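Local coordinates for protein forkhead-associated 1 (Saccharomyces cerevisiae, PDB 6C4U) that binds phosphothreonine peptides through its forkhead-associated domain, here engineered to recognise a phosphopeptide of the human transcription factor c-Myc, at residues F[54-57]-F[58-62]; F[94-97]-F[98-102]. All blocks are in the same frame, centred on the assembly; numbering follows the deposited sequence.

Interaction 1: residues F[54-57]-F[58-62]; sequences LPVS and NKHFQ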
loop_
_atom_site.group_PDB
_atom_site.type_symbol
_atom_site.label_atom_id
_atom_site.label_comp_id
_atom_site.label_asym_id
_atom_site.label_seq_id
_atom_site.Cartn_x
_atom_site.Cartn_y
_atom_site.Cartn_z
ATOM N N LEU F 54 -13.084 -11.452 4.591
ATOM C CA LEU F 54 -13.523 -11.870 3.249
ATOM C C LEU F 54 -13.794 -10.741 2.240
ATOM O O LEU F 54 -13.408 -10.855 1.083
ATOM C CB LEU F 54 -14.685 -12.877 3.326
ATOM C CG LEU F 54 -14.254 -14.336 3.740
ATOM C CD1 LEU F 54 -13.538 -15.159 2.645
ATOM C CD2 LEU F 54 -13.443 -14.456 5.032
ATOM N N PRO F 55 -14.409 -9.639 2.672
ATOM C CA PRO F 55 -14.619 -8.509 1.728
ATOM C C PRO F 55 -13.348 -7.733 1.330
ATOM O O PRO F 55 -13.411 -6.816 0.497
ATOM C CB PRO F 55 -15.582 -7.593 2.496
ATOM C CG PRO F 55 -16.195 -8.462 3.536
ATOM C CD PRO F 55 -15.114 -9.412 3.942
ATOM N N VAL F 56 -12.222 -8.057 1.957
ATOM C CA VAL F 56 -10.936 -7.600 1.470
ATOM C C VAL F 56 -10.540 -8.548 0.348
ATOM O O VAL F 56 -10.509 -9.767 0.530
ATOM C CB VAL F 56 -9.865 -7.577 2.579
ATOM C CG1 VAL F 56 -8.493 -7.239 2.010
ATOM C CG2 VAL F 56 -10.272 -6.577 3.657
ATOM N N SER F 57 -10.293 -7.975 -0.823
ATOM C CA SER F 57 -9.775 -8.716 -1.971
ATOM C C SER F 57 -8.424 -9.384 -1.681
ATOM O O SER F 57 -7.636 -8.879 -0.880
ATOM C CB SER F 57 -9.700 -7.784 -3.197
ATOM O OG SER F 57 -10.935 -7.107 -3.397
ATOM N N ASN F 58 -8.189 -10.526 -2.319
ATOM C CA ASN F 58 -6.951 -11.301 -2.141
ATOM C C ASN F 58 -5.726 -10.478 -2.451
ATOM O O ASN F 58 -4.725 -10.555 -1.731
ATOM C CB ASN F 58 -6.949 -12.542 -3.036
ATOM C CG ASN F 58 -7.818 -13.632 -2.488
ATOM O OD1 ASN F 58 -7.374 -14.425 -1.650
ATOM N ND2 ASN F 58 -9.075 -13.664 -2.929
ATOM N N LYS F 59 -5.805 -9.740 -3.555
ATOM C CA LYS F 59 -4.856 -8.683 -3.849
ATOM C C LYS F 59 -5.711 -7.437 -3.979
ATOM O O LYS F 59 -6.456 -7.273 -4.948
ATOM C CB LYS F 59 -4.029 -8.968 -5.106
ATOM C CG LYS F 59 -2.990 -10.064 -4.924
ATOM C CD LYS F 59 -1.645 -9.980 -5.610
ATOM C CE LYS F 59 -0.927 -11.321 -5.354
ATOM N NZ LYS F 59 0.568 -11.350 -5.158
ATOM N N HIS F 60 -5.613 -6.576 -2.970
ATOM C CA HIS F 60 -6.522 -5.463 -2.787
ATOM C C HIS F 60 -5.968 -4.140 -3.299
ATOM O O HIS F 60 -6.668 -3.390 -3.965
ATOM C CB HIS F 60 -6.892 -5.344 -1.312
ATOM C CG HIS F 60 -8.116 -4.526 -1.079
ATOM N ND1 HIS F 60 -9.332 -5.084 -0.760
ATOM C CD2 HIS F 60 -8.318 -3.189 -1.159
ATOM C CE1 HIS F 60 -10.232 -4.120 -0.642
ATOM N NE2 HIS F 60 -9.642 -2.959 -0.883
ATOM N N PHE F 61 -4.723 -3.833 -2.964
ATOM C CA PHE F 61 -4.072 -2.659 -3.560
ATOM C C PHE F 61 -2.573 -2.871 -3.604
ATOM O O PHE F 61 -2.059 -3.771 -2.948
ATOM C CB PHE F 61 -4.469 -1.344 -2.843
ATOM C CG PHE F 61 -4.022 -1.251 -1.403
ATOM C CD1 PHE F 61 -4.846 -1.725 -0.378
ATOM C CD2 PHE F 61 -2.803 -0.668 -1.055
ATOM C CE1 PHE F 61 -4.437 -1.671 0.944
ATOM C CE2 PHE F 61 -2.402 -0.593 0.276
ATOM C CZ PHE F 61 -3.214 -1.091 1.263
ATOM N N GLN F 62 -1.897 -2.068 -4.419
ATOM C CA GLN F 62 -0.456 -2.127 -4.525
ATOM C C GLN F 62 0.093 -0.753 -4.275
ATOM O O GLN F 62 -0.588 0.258 -4.514
ATOM C CB GLN F 62 -0.015 -2.558 -5.935
ATOM C CG GLN F 62 -0.811 -3.701 -6.541
ATOM C CD GLN F 62 -0.218 -4.258 -7.787
ATOM O OE1 GLN F 62 0.439 -5.281 -7.737
ATOM N NE2 GLN F 62 -0.528 -3.641 -8.916
#
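Ser57 and His60 close the phosphopeptide-binding loop of the FHA domain, the turn that leads into strand 61-66 and carries the Ser-x-x-His signature of the family. Asn58 comes first: its backbone N, like the Ser57 hydroxyl OG, is hydrogen-bonded to the modified side chain of the bound peptide. OG is also hydrogen-bonded to the backbone N of Thr78, which ties the loop to its neighbour. Lys59 points away from segment 54-57 and touches Thr39 of strand 34-41. With CG of His60 anti to the backbone N (chi1 -162°), the imidazole is carried toward segment 54-57, where ND1 accepts the backbone N-H of Ser57 at 3.0 Å, ND1 to N, bent to 138°. The donor sits near the ring plane, at the edge. NE2 is hydrogen-bonded to Gly80 O, so both ring nitrogens are used and the rotation of the buried ring is fixed. Val56 CG1 lies 3.6 Å from His60 ND1, the two side chains crossing at about a right angle. Phe61 starts the strand and forms a classic beta bulge with His60, both facing Phe40; its ring stacks with that of Phe40 and meets the CD2 edge of the His60 imidazole in its own plane.

Interaction 2: residues F[94-97]-F[98-102]; sequences QLLS and QGDEI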
loop_
_atom_site.group_PDB
_atom_site.type_symbol
_atom_site.label_atom_id
_atom_site.label_comp_id
_atom_site.label_asym_id
_atom_site.label_seq_id
_atom_site.Cartn_x
_atom_site.Cartn_y
_atom_site.Cartn_z
ATOM N N GLN F 94 -2.518 6.771 -7.910
ATOM C CA GLN F 94 -2.575 8.007 -7.092
ATOM C C GLN F 94 -1.298 8.234 -6.287
ATOM O O GLN F 94 -0.787 7.291 -5.678
ATOM C CB GLN F 94 -3.757 7.960 -6.121
ATOM C CG GLN F 94 -5.096 7.581 -6.740
ATOM C CD GLN F 94 -5.653 8.609 -7.690
ATOM O OE1 GLN F 94 -5.017 9.612 -7.999
ATOM N NE2 GLN F 94 -6.891 8.362 -8.153
ATOM N N LEU F 95 -0.816 9.478 -6.261
ATOM C CA LEU F 95 0.404 9.841 -5.519
ATOM C C LEU F 95 0.184 9.763 -4.013
ATOM O O LEU F 95 -0.805 10.296 -3.512
ATOM C CB LEU F 95 0.823 11.279 -5.854
ATOM C CG LEU F 95 2.258 11.632 -5.408
ATOM C CD1 LEU F 95 3.323 11.083 -6.386
ATOM C CD2 LEU F 95 2.407 13.131 -5.251
ATOM N N LEU F 96 1.097 9.108 -3.308
ATOM C CA LEU F 96 1.062 9.040 -1.851
ATOM C C LEU F 96 1.938 10.129 -1.267
ATOM O O LEU F 96 3.125 10.229 -1.577
ATOM C CB LEU F 96 1.527 7.689 -1.324
ATOM C CG LEU F 96 0.598 6.523 -1.602
ATOM C CD1 LEU F 96 1.273 5.233 -1.185
ATOM C CD2 LEU F 96 -0.691 6.680 -0.837
ATOM N N SER F 97 1.303 10.976 -0.450
ATOM C CA SER F 97 1.973 11.991 0.339
ATOM C C SER F 97 2.302 11.416 1.722
ATOM O O SER F 97 1.719 10.412 2.168
ATOM C CB SER F 97 1.092 13.234 0.493
ATOM O OG SER F 97 0.520 13.647 -0.739
ATOM N N GLN F 98 3.242 12.078 2.385
ATOM C CA GLN F 98 3.558 11.807 3.778
ATOM C C GLN F 98 2.329 11.751 4.685
ATOM O O GLN F 98 1.419 12.568 4.550
ATOM C CB GLN F 98 4.585 12.820 4.287
ATOM C CG GLN F 98 4.968 12.642 5.728
ATOM C CD GLN F 98 5.633 11.307 6.009
ATOM O OE1 GLN F 98 6.827 11.206 6.149
ATOM N NE2 GLN F 98 4.873 10.200 5.937
ATOM N N GLY F 99 2.291 10.755 5.571
ATOM C CA GLY F 99 1.196 10.631 6.512
ATOM C C GLY F 99 -0.165 10.290 5.942
ATOM O O GLY F 99 -1.156 10.446 6.643
ATOM N N ASP F 100 -0.242 9.816 4.700
ATOM C CA ASP F 100 -1.546 9.494 4.091
ATOM C C ASP F 100 -2.183 8.295 4.763
ATOM O O ASP F 100 -1.483 7.445 5.306
ATOM C CB ASP F 100 -1.404 9.215 2.585
ATOM C CG ASP F 100 -1.358 10.484 1.743
ATOM O OD1 ASP F 100 -1.383 11.597 2.312
ATOM O OD2 ASP F 100 -1.284 10.362 0.510
ATOM N N GLU F 101 -3.512 8.248 4.732
ATOM C CA GLU F 101 -4.263 7.182 5.394
ATOM C C GLU F 101 -5.036 6.343 4.374
ATOM O O GLU F 101 -6.009 6.803 3.759
ATOM C CB GLU F 101 -5.216 7.777 6.438
ATOM C CG GLU F 101 -5.911 6.770 7.344
ATOM C CD GLU F 101 -6.884 7.436 8.340
ATOM O OE1 GLU F 101 -7.297 8.624 8.164
ATOM O OE2 GLU F 101 -7.253 6.815 9.345
ATOM N N ILE F 102 -4.612 5.097 4.230
ATOM C CA ILE F 102 -5.237 4.127 3.330
ATOM C C ILE F 102 -6.241 3.315 4.134
ATOM O O ILE F 102 -5.903 2.777 5.179
ATOM C CB ILE F 102 -4.158 3.218 2.688
ATOM C CG1 ILE F 102 -3.142 4.088 1.923
ATOM C CG2 ILE F 102 -4.768 2.266 1.687
ATOM C CD1 ILE F 102 -1.995 3.335 1.299
#
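The carboxylate of Asp100 reaches back across the turn to the backbone of Ser97, where OD2 accepts the Ser97 N-H at 2.8 Å from N with an N-H...O angle of 152°. The donor lies 63° out of the carboxylate plane. In the other direction the Asp100 backbone N donates to Ser97 O at 3.3 Å, a longer bond. Two opposed bonds thus join the same pair of residues. The carboxylate also rests against the serine side chain, with Asp100 OD1 3.5 Å from Ser97 CB. A methyl comes up beside the other oxygen, Leu96 CD2 lying 4.0 Å from Asp100 OD2. The same Leu96 CD2 makes an apolar contact with Ile102 CD1 at 4.2 Å, and the leucine and isoleucine side chains cross at about a right angle.

The backbone here makes a type II beta turn from Ser97 to Asp100, with Gly99 at its third position taking the positive phi (68°) usual there, which glycine adopts readily. It joins strand 94-96, at the edge of one sheet of the FHA beta-sandwich, to strand 101-105 in the other. Asp100 CG lies anti to its own carbonyl carbon, which turns the carboxylate back over the turn toward Ser97. An alanine here would take away the acceptor and is likely to leave the Ser97 N-H without this mate and the turn with one bond fewer across it.

Farther out, Asp100 OD1 receives a weak hydrogen bond from Asn84 ND2, while Asn84 OD1 accepts the backbone N-H of Glu101. Leu83 packs against Leu96 and Asp100, and Ile63 touches both Leu96 and Ile102.

Overall arrangement
The two contacts lie in series along one FHA domain, their centres about 18 Å apart, and both are local turns in which a side chain accepts the backbone N-H of a serine. In interaction 1 the acceptor is a buried imidazole, and the loop it shapes bonds to the peptide through Ser57 OG and Asn58 N. Interaction 2 uses a buried carboxylate in a turn whose other residues are exposed, and it joins the edge strand of one sheet to the other sheet. They meet in the interior, where Phe61 CZ packs 3.7 Å from Ile102 CG2, bringing strand 61-66 against strand 101-105 between the sheets.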